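Local coordinates for protein endostatin (Mus musculus, PDB 1KOE) that inhibits angiogenesis as the C-terminal non-collagenous fragment of collagen XVIII and probably binds heparin, at residues T11-G16 / Y163-I168; G83-L88 / L152-A157; Q110-H115 / A143-S148. All coordinates share one frame; numbering follows the deposited sequence.

Contact 1: T11-G16 / Y163-I168; sequences TPLSGG and YIVLCI
The loop T11-G16 runs antiparallel to Y163-I168 and meets it in a single bridge, the hydrogen-bonded pair L13 and Y163, with the two CA atoms 5.4 Å apart. In a fold of the C-type lectin-like class this joins the chain between strand 4-8 and helix 19-33 to the approach to strand 166-169, so that the beginning and the end of the domain close on each other across 146 residues. The two bonds of the bridge differ in geometry. L13 N points at Y163 O from within the carbonyl plane, at 2.8 Å and with an N-H...O angle of 161°. The return bond, Y163 N to L13 O, is 2.9 Å long, but its donor stands 43° out of the carbonyl plane; L13 O is also gripped by W114 NE1. Beyond the bridge a water continues the link, donating to T11 O at 2.8 Å and accepting from V165 N at 3.1 Å.

Side-chain contact is slight. P12 CB lies 3.4 Å from Y163 O; the apolar pair is V165 with L13. V165 directs its CB toward the loop, and with CG1 anti to the backbone N (chi1 175°) it is CG2 that faces L13, reaching L13 CB at 3.9 Å while the two side chains cross obliquely. Y163 starts away from the loop and its ring meets that of W114, while further along C167 forms the disulfide to C27 of helix 19-33. At the other end of the loop S14 makes an ST turn, its OG accepting from G16 N at 3.2 Å and also hydrogen-bonded to E135 OE1.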
loop_
_atom_site.group_PDB
_atom_site.type_symbol
_atom_site.label_atom_id
_atom_site.label_comp_id
_atom_site.label_asym_id
_atom_site.label_seq_id
_atom_site.Cartn_x
_atom_site.Cartn_y
_atom_site.Cartn_z
ATOM N N THR A 11 -0.777 -8.562 -8.958
ATOM C CA THR A 11 0.461 -8.517 -9.732
ATOM C C THR A 11 1.217 -7.273 -9.317
ATOM O O THR A 11 0.631 -6.340 -8.769
ATOM C CB THR A 11 0.242 -8.360 -11.264
ATOM O OG1 THR A 11 -0.225 -7.034 -11.545
ATOM C CG2 THR A 11 -0.750 -9.375 -11.800
ATOM N N PRO A 12 2.560 -7.299 -9.465
ATOM C CA PRO A 12 3.326 -6.104 -9.110
ATOM C C PRO A 12 3.025 -5.101 -10.220
ATOM O O PRO A 12 2.508 -5.480 -11.289
ATOM C CB PRO A 12 4.775 -6.594 -9.188
ATOM C CG PRO A 12 4.732 -7.693 -10.185
ATOM C CD PRO A 12 3.449 -8.415 -9.817
ATOM N N LEU A 13 3.324 -3.832 -9.967
ATOM C CA LEU A 13 3.107 -2.780 -10.946
ATOM C C LEU A 13 4.303 -1.858 -10.953
ATOM O O LEU A 13 4.971 -1.688 -9.935
ATOM C CB LEU A 13 1.874 -1.957 -10.565
ATOM C CG LEU A 13 0.470 -2.592 -10.667
ATOM C CD1 LEU A 13 -0.572 -1.532 -10.294
ATOM C CD2 LEU A 13 0.215 -3.095 -12.068
ATOM N N SER A 14 4.602 -1.292 -12.113
ATOM C CA SER A 14 5.682 -0.313 -12.207
ATOM C C SER A 14 5.037 1.018 -11.774
ATOM O O SER A 14 3.855 1.058 -11.429
ATOM C CB SER A 14 6.164 -0.198 -13.657
ATOM O OG SER A 14 5.179 0.417 -14.473
ATOM N N GLY A 15 5.795 2.108 -11.831
ATOM C CA GLY A 15 5.257 3.398 -11.459
ATOM C C GLY A 15 4.219 3.933 -12.440
ATOM O O GLY A 15 3.508 4.880 -12.114
ATOM N N GLY A 16 4.168 3.372 -13.651
ATOM C CA GLY A 16 3.192 3.808 -14.648
ATOM C C GLY A 16 1.919 3.007 -14.447
ATOM O O GLY A 16 1.727 1.968 -15.085
ATOM N N TYR A 163 6.944 -3.254 -8.469
ATOM C CA TYR A 163 6.815 -3.497 -7.038
ATOM C C TYR A 163 5.371 -3.846 -6.630
ATOM O O TYR A 163 4.426 -3.743 -7.420
ATOM C CB TYR A 163 7.239 -2.223 -6.274
ATOM C CG TYR A 163 8.732 -1.926 -6.222
ATOM C CD1 TYR A 163 9.683 -2.912 -6.519
ATOM C CD2 TYR A 163 9.183 -0.671 -5.832
ATOM C CE1 TYR A 163 11.059 -2.654 -6.404
ATOM C CE2 TYR A 163 10.535 -0.402 -5.716
ATOM C CZ TYR A 163 11.467 -1.397 -6.005
ATOM O OH TYR A 163 12.805 -1.108 -5.895
ATOM N N ILE A 164 5.245 -4.267 -5.381
ATOM C CA ILE A 164 3.977 -4.605 -4.775
ATOM C C ILE A 164 3.178 -3.313 -4.569
ATOM O O ILE A 164 3.736 -2.263 -4.236
ATOM C CB ILE A 164 4.206 -5.226 -3.372
ATOM C CG1 ILE A 164 5.035 -6.510 -3.501
ATOM C CG2 ILE A 164 2.864 -5.491 -2.658
ATOM C CD1 ILE A 164 5.681 -6.947 -2.200
ATOM N N VAL A 165 1.875 -3.395 -4.803
ATOM C CA VAL A 165 0.996 -2.269 -4.563
ATOM C C VAL A 165 -0.084 -2.793 -3.630
ATOM O O VAL A 165 -0.663 -3.873 -3.885
ATOM C CB VAL A 165 0.361 -1.738 -5.866
ATOM C CG1 VAL A 165 -0.646 -0.642 -5.533
ATOM C CG2 VAL A 165 1.466 -1.190 -6.799
ATOM N N LEU A 166 -0.330 -2.054 -2.548
ATOM C CA LEU A 166 -1.351 -2.430 -1.568
ATOM C C LEU A 166 -2.644 -1.613 -1.715
ATOM O O LEU A 166 -2.642 -0.491 -2.253
ATOM C CB LEU A 166 -0.807 -2.241 -0.143
ATOM C CG LEU A 166 0.502 -2.974 0.179
ATOM C CD1 LEU A 166 0.933 -2.636 1.601
ATOM C CD2 LEU A 166 0.327 -4.472 -0.003
ATOM N N CYS A 167 -3.737 -2.187 -1.213
ATOM C CA CYS A 167 -5.054 -1.554 -1.208
ATOM C C CYS A 167 -5.524 -1.605 0.240
ATOM O O CYS A 167 -5.363 -2.631 0.919
ATOM C CB CYS A 167 -6.062 -2.335 -2.057
ATOM S SG CYS A 167 -5.577 -2.599 -3.781
ATOM N N ILE A 168 -6.065 -0.493 0.708
ATOM C CA ILE A 168 -6.557 -0.392 2.070
ATOM C C ILE A 168 -8.065 -0.126 2.088
ATOM O O ILE A 168 -8.581 0.671 1.295
ATOM C CB ILE A 168 -5.786 0.737 2.875
ATOM C CG1 ILE A 168 -6.362 0.912 4.295
ATOM C CG2 ILE A 168 -5.785 2.077 2.097
ATOM C CD1 ILE A 168 -6.034 -0.210 5.261
HETATM O O HOH W 1 1.029 -6.154 -6.054
#

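Contact 2: G83-L88 / L152-A157; sequences GSQGQL and LEQKAA
Q85 opens the contact with a positive phi (75°), and the bend brings both its carbonyl and its side chain to L152-A157. Its O accepts from L152 N at 2.9 Å, the donor lying 52° out of the carbonyl plane. L152 CB packs against the same oxygen at 3.5 Å. With CG beside its own backbone N and the chain extended beyond, the Q85 side chain runs alongside L152 O and ends over E153 and Q154. There OE1 receives a 3.1 Å bond from a water that in turn accepts from Q154 N at 2.9 Å, while NE2 lies 3.8 Å from Q154 CG, the two amides tilted 56° to each other. Q154 is bent at chi2, which folds its NE2 back onto L152 O at 2.9 Å; S117 O is a further acceptor for that NE2, and Q142 NE2 bonds to Q154 OE1. This loop of the C-type lectin-like fold lies against the approach to strand 155-158, an outer strand of the three-stranded antiparallel sheet. E153 turns its carboxylate aside to a salt bridge with R150 and a bond from S145 N. G86, again with positive phi, brings its N to 4.2 Å from L152 CB and pairs by backbone with L151, and L88 with G149.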
loop_
_atom_site.group_PDB
_atom_site.type_symbol
_atom_site.label_atom_id
_atom_site.label_comp_id
_atom_site.label_asym_id
_atom_site.label_seq_id
_atom_site.Cartn_x
_atom_site.Cartn_y
_atom_site.Cartn_z
ATOM N N GLY A 83 5.963 7.684 12.938
ATOM C CA GLY A 83 7.357 8.009 12.735
ATOM C C GLY A 83 8.179 6.729 12.766
ATOM O O GLY A 83 9.359 6.754 12.460
ATOM N N SER A 84 7.538 5.609 13.099
ATOM C CA SER A 84 8.184 4.287 13.165
ATOM C C SER A 84 8.466 3.742 11.757
ATOM O O SER A 84 9.115 2.700 11.597
ATOM C CB SER A 84 7.247 3.303 13.871
ATOM O OG SER A 84 6.057 3.113 13.106
ATOM N N GLN A 85 7.902 4.418 10.755
ATOM C CA GLN A 85 8.022 4.045 9.348
ATOM C C GLN A 85 7.155 2.831 8.997
ATOM O O GLN A 85 7.531 2.028 8.143
ATOM C CB GLN A 85 9.489 3.822 8.923
ATOM C CG GLN A 85 10.382 5.041 9.157
ATOM C CD GLN A 85 11.649 5.022 8.348
ATOM O OE1 GLN A 85 12.242 3.968 8.124
ATOM N NE2 GLN A 85 12.090 6.196 7.916
ATOM N N GLY A 86 5.987 2.724 9.645
ATOM C CA GLY A 86 5.049 1.635 9.385
ATOM C C GLY A 86 5.588 0.264 9.718
ATOM O O GLY A 86 5.483 -0.682 8.930
ATOM N N GLN A 87 6.195 0.171 10.895
ATOM C CA GLN A 87 6.789 -1.063 11.380
ATOM C C GLN A 87 5.731 -2.132 11.652
ATOM O O GLN A 87 4.732 -1.880 12.333
ATOM C CB GLN A 87 7.587 -0.754 12.656
ATOM C CG GLN A 87 8.339 -1.931 13.278
ATOM C CD GLN A 87 9.503 -2.412 12.434
ATOM O OE1 GLN A 87 9.413 -3.441 11.753
ATOM N NE2 GLN A 87 10.611 -1.676 12.478
ATOM N N LEU A 88 5.910 -3.304 11.062
ATOM C CA LEU A 88 4.974 -4.387 11.298
ATOM C C LEU A 88 5.650 -5.341 12.257
ATOM O O LEU A 88 6.856 -5.286 12.453
ATOM C CB LEU A 88 4.603 -5.114 10.006
ATOM C CG LEU A 88 3.949 -4.313 8.874
ATOM C CD1 LEU A 88 3.673 -5.238 7.712
ATOM C CD2 LEU A 88 2.666 -3.642 9.317
ATOM N N LEU A 152 6.713 1.944 5.314
ATOM C CA LEU A 152 7.029 3.327 4.959
ATOM C C LEU A 152 8.503 3.739 5.014
ATOM O O LEU A 152 8.826 4.885 5.302
ATOM C CB LEU A 152 6.163 4.298 5.793
ATOM C CG LEU A 152 4.630 4.209 5.653
ATOM C CD1 LEU A 152 3.961 5.034 6.740
ATOM C CD2 LEU A 152 4.197 4.694 4.257
ATOM N N GLU A 153 9.389 2.794 4.734
ATOM C CA GLU A 153 10.814 3.067 4.662
ATOM C C GLU A 153 10.954 4.152 3.583
ATOM O O GLU A 153 10.129 4.250 2.663
ATOM C CB GLU A 153 11.525 1.781 4.252
ATOM C CG GLU A 153 13.028 1.832 4.184
ATOM C CD GLU A 153 13.633 0.457 3.935
ATOM O OE1 GLU A 153 12.905 -0.463 3.514
ATOM O OE2 GLU A 153 14.852 0.283 4.147
ATOM N N GLN A 154 11.978 4.976 3.690
ATOM C CA GLN A 154 12.158 6.070 2.742
ATOM C C GLN A 154 13.190 5.848 1.646
ATOM O O GLN A 154 14.274 6.440 1.679
ATOM C CB GLN A 154 12.464 7.333 3.529
ATOM C CG GLN A 154 11.327 7.676 4.470
ATOM C CD GLN A 154 10.100 8.090 3.710
ATOM O OE1 GLN A 154 10.147 9.048 2.959
ATOM N NE2 GLN A 154 9.011 7.353 3.866
ATOM N N LYS A 155 12.862 4.974 0.697
ATOM C CA LYS A 155 13.738 4.678 -0.421
ATOM C C LYS A 155 13.209 5.286 -1.715
ATOM O O LYS A 155 12.059 5.063 -2.083
ATOM C CB LYS A 155 13.866 3.166 -0.623
ATOM N N ALA A 156 14.044 6.060 -2.405
ATOM C CA ALA A 156 13.657 6.643 -3.687
ATOM C C ALA A 156 14.074 5.594 -4.714
ATOM O O ALA A 156 15.277 5.331 -4.876
ATOM C CB ALA A 156 14.403 7.925 -3.924
ATOM N N ALA A 157 13.094 4.929 -5.329
ATOM C CA ALA A 157 13.364 3.871 -6.313
ATOM C C ALA A 157 12.971 4.275 -7.732
ATOM O O ALA A 157 12.021 5.032 -7.924
ATOM C CB ALA A 157 12.613 2.581 -5.917
HETATM O O HOH W 2 14.019 4.835 5.775
#

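Contact 3: Q110-H115 / A143-S148; sequences QKSVWH and ASSLLS
W114 and S112 project from one face of the ribbon formed by strands 112-114 and 140-145, together with A143 and S145, while V113 and S144 project from the other. The pair belongs to the three-stranded antiparallel sheet of this C-type lectin-like domain, with 112-114 on its outside; the two short strands run antiparallel, their directions 158° apart. V113 and S144 are the hydrogen-bonded pair: V113 N to S144 O is 2.7 Å and S144 N to V113 O 2.9 Å, both donors in the carbonyl plane. Where strand 140-145 gives way to a 3-10 turn, L146 N adds a bond to K111 O of 2.8 Å, nearly along the C=O axis.

The W114 ring approaches A143 obliquely, its CE3 3.9 Å from A143 CB. H115 carries CG in the crowded position between backbone N and carbonyl carbon (chi1 60°), which swings the imidazole back over the neighbouring strand. A143 N then sits 3.8 Å above one ring face, offset toward the rim, and S144 CB meets the ring edge in its plane; H115 NE2 is hydrogen-bonded to E153 O. On the face that carries V113 and S144, V113 CG2 lies against both branches of L146, 4.0 Å from L146 CD2. K111 touches L147 with CB, then bends at chi2 and takes NZ to W108 O and V102 O. S112 OG, beside its backbone N, and S145 OG, anti to its own, share one water, at 3.2 Å from S112 OG and 2.8 Å from S145 OG.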
loop_
_atom_site.group_PDB
_atom_site.type_symbol
_atom_site.label_atom_id
_atom_site.label_comp_id
_atom_site.label_asym_id
_atom_site.label_seq_id
_atom_site.Cartn_x
_atom_site.Cartn_y
_atom_site.Cartn_z
ATOM N N GLN A 110 10.440 -8.630 -6.659
ATOM C CA GLN A 110 11.034 -7.648 -5.762
ATOM C C GLN A 110 10.074 -7.360 -4.618
ATOM O O GLN A 110 8.921 -6.974 -4.824
ATOM C CB GLN A 110 11.411 -6.394 -6.536
ATOM C CG GLN A 110 12.395 -6.714 -7.649
ATOM C CD GLN A 110 13.260 -5.552 -8.001
ATOM O OE1 GLN A 110 14.349 -5.357 -7.387
ATOM N NE2 GLN A 110 12.845 -4.777 -8.997
ATOM N N LYS A 111 10.558 -7.575 -3.405
ATOM C CA LYS A 111 9.742 -7.422 -2.216
ATOM C C LYS A 111 9.646 -6.011 -1.641
ATOM O O LYS A 111 9.711 -5.822 -0.418
ATOM C CB LYS A 111 10.182 -8.428 -1.155
ATOM C CG LYS A 111 10.377 -9.835 -1.699
ATOM C CD LYS A 111 9.113 -10.410 -2.329
ATOM C CE LYS A 111 9.398 -11.832 -2.779
ATOM N NZ LYS A 111 8.245 -12.465 -3.461
ATOM N N SER A 112 9.487 -5.031 -2.531
ATOM C CA SER A 112 9.331 -3.643 -2.128
ATOM C C SER A 112 7.899 -3.221 -2.462
ATOM O O SER A 112 7.258 -3.811 -3.330
ATOM C CB SER A 112 10.352 -2.741 -2.827
ATOM O OG SER A 112 11.655 -2.962 -2.294
ATOM N N VAL A 113 7.419 -2.210 -1.755
ATOM C CA VAL A 113 6.064 -1.694 -1.917
ATOM C C VAL A 113 6.103 -0.210 -2.256
ATOM O O VAL A 113 6.846 0.555 -1.622
ATOM C CB VAL A 113 5.274 -1.852 -0.590
ATOM C CG1 VAL A 113 3.873 -1.277 -0.733
ATOM C CG2 VAL A 113 5.208 -3.317 -0.184
ATOM N N TRP A 114 5.335 0.190 -3.266
ATOM C CA TRP A 114 5.248 1.605 -3.656
ATOM C C TRP A 114 4.390 2.351 -2.641
ATOM O O TRP A 114 3.397 1.814 -2.154
ATOM C CB TRP A 114 4.529 1.768 -5.015
ATOM C CG TRP A 114 5.299 1.379 -6.237
ATOM C CD1 TRP A 114 4.926 0.467 -7.189
ATOM C CD2 TRP A 114 6.552 1.935 -6.681
ATOM N NE1 TRP A 114 5.867 0.429 -8.200
ATOM C CE2 TRP A 114 6.869 1.319 -7.912
ATOM C CE3 TRP A 114 7.437 2.889 -6.146
ATOM C CZ2 TRP A 114 8.044 1.627 -8.629
ATOM C CZ3 TRP A 114 8.630 3.194 -6.871
ATOM C CH2 TRP A 114 8.903 2.562 -8.091
ATOM N N HIS A 115 4.770 3.577 -2.303
ATOM C CA HIS A 115 3.918 4.378 -1.425
ATOM C C HIS A 115 3.921 5.890 -1.722
ATOM O O HIS A 115 2.940 6.568 -1.438
ATOM C CB HIS A 115 4.135 4.083 0.073
ATOM C CG HIS A 115 5.533 4.332 0.558
ATOM N ND1 HIS A 115 6.048 5.603 0.729
ATOM C CD2 HIS A 115 6.512 3.476 0.937
ATOM C CE1 HIS A 115 7.290 5.516 1.191
ATOM N NE2 HIS A 115 7.591 4.236 1.322
ATOM N N ALA A 143 9.479 4.116 -2.019
ATOM C CA ALA A 143 9.094 2.731 -1.815
ATOM C C ALA A 143 9.694 2.206 -0.529
ATOM O O ALA A 143 10.557 2.851 0.070
ATOM C CB ALA A 143 9.563 1.878 -2.997
ATOM N N SER A 144 9.214 1.043 -0.098
ATOM C CA SER A 144 9.678 0.433 1.133
ATOM C C SER A 144 9.928 -1.062 0.967
ATOM O O SER A 144 9.132 -1.768 0.350
ATOM C CB SER A 144 8.623 0.640 2.210
ATOM O OG SER A 144 9.050 0.069 3.441
ATOM N N SER A 145 11.006 -1.553 1.576
ATOM C CA SER A 145 11.315 -2.961 1.507
ATOM C C SER A 145 10.539 -3.705 2.567
ATOM O O SER A 145 10.712 -3.472 3.754
ATOM C CB SER A 145 12.798 -3.213 1.755
ATOM O OG SER A 145 13.080 -4.591 1.574
ATOM N N LEU A 146 9.727 -4.649 2.129
ATOM C CA LEU A 146 8.954 -5.462 3.041
ATOM C C LEU A 146 9.880 -6.432 3.799
ATOM O O LEU A 146 9.503 -6.973 4.847
ATOM C CB LEU A 146 7.899 -6.229 2.245
ATOM C CG LEU A 146 6.501 -6.303 2.839
ATOM C CD1 LEU A 146 6.077 -4.952 3.410
ATOM C CD2 LEU A 146 5.565 -6.766 1.736
ATOM N N LEU A 147 11.086 -6.651 3.274
ATOM C CA LEU A 147 12.044 -7.536 3.929
ATOM C C LEU A 147 12.498 -6.935 5.259
ATOM O O LEU A 147 12.845 -7.668 6.184
ATOM C CB LEU A 147 13.248 -7.828 3.021
ATOM C CG LEU A 147 12.894 -8.527 1.701
ATOM C CD1 LEU A 147 14.089 -8.584 0.796
ATOM C CD2 LEU A 147 12.353 -9.894 1.953
ATOM N N SER A 148 12.447 -5.612 5.378
ATOM C CA SER A 148 12.840 -4.941 6.617
ATOM C C SER A 148 11.681 -4.859 7.629
ATOM O O SER A 148 11.839 -4.291 8.706
ATOM C CB SER A 148 13.357 -3.533 6.314
ATOM O OG SER A 148 12.293 -2.652 5.980
HETATM O O HOH W 3 12.990 -5.528 -1.037
#

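Overall arrangement
Contact 1 is the most buried of the three, whereas contacts 2 and 3 reach partly exposed ground. Contact 3 is the largest interface and the one built as a regular strand pair; contacts 1 and 2 each fasten an irregular loop, with less than half its buried area. All have a bridging water, but two backbone bonds cross contact 1, one crosses contact 2 and three cross contact 3, where side chains also pack on both faces. Contacts 2 and 3 share the three-stranded sheet, in which K155 O meets A143 N at 2.7 Å, a probable hydrogen bond. Contact 3 also joins contact 1, since S112 O lies 2.9 Å from I164 N.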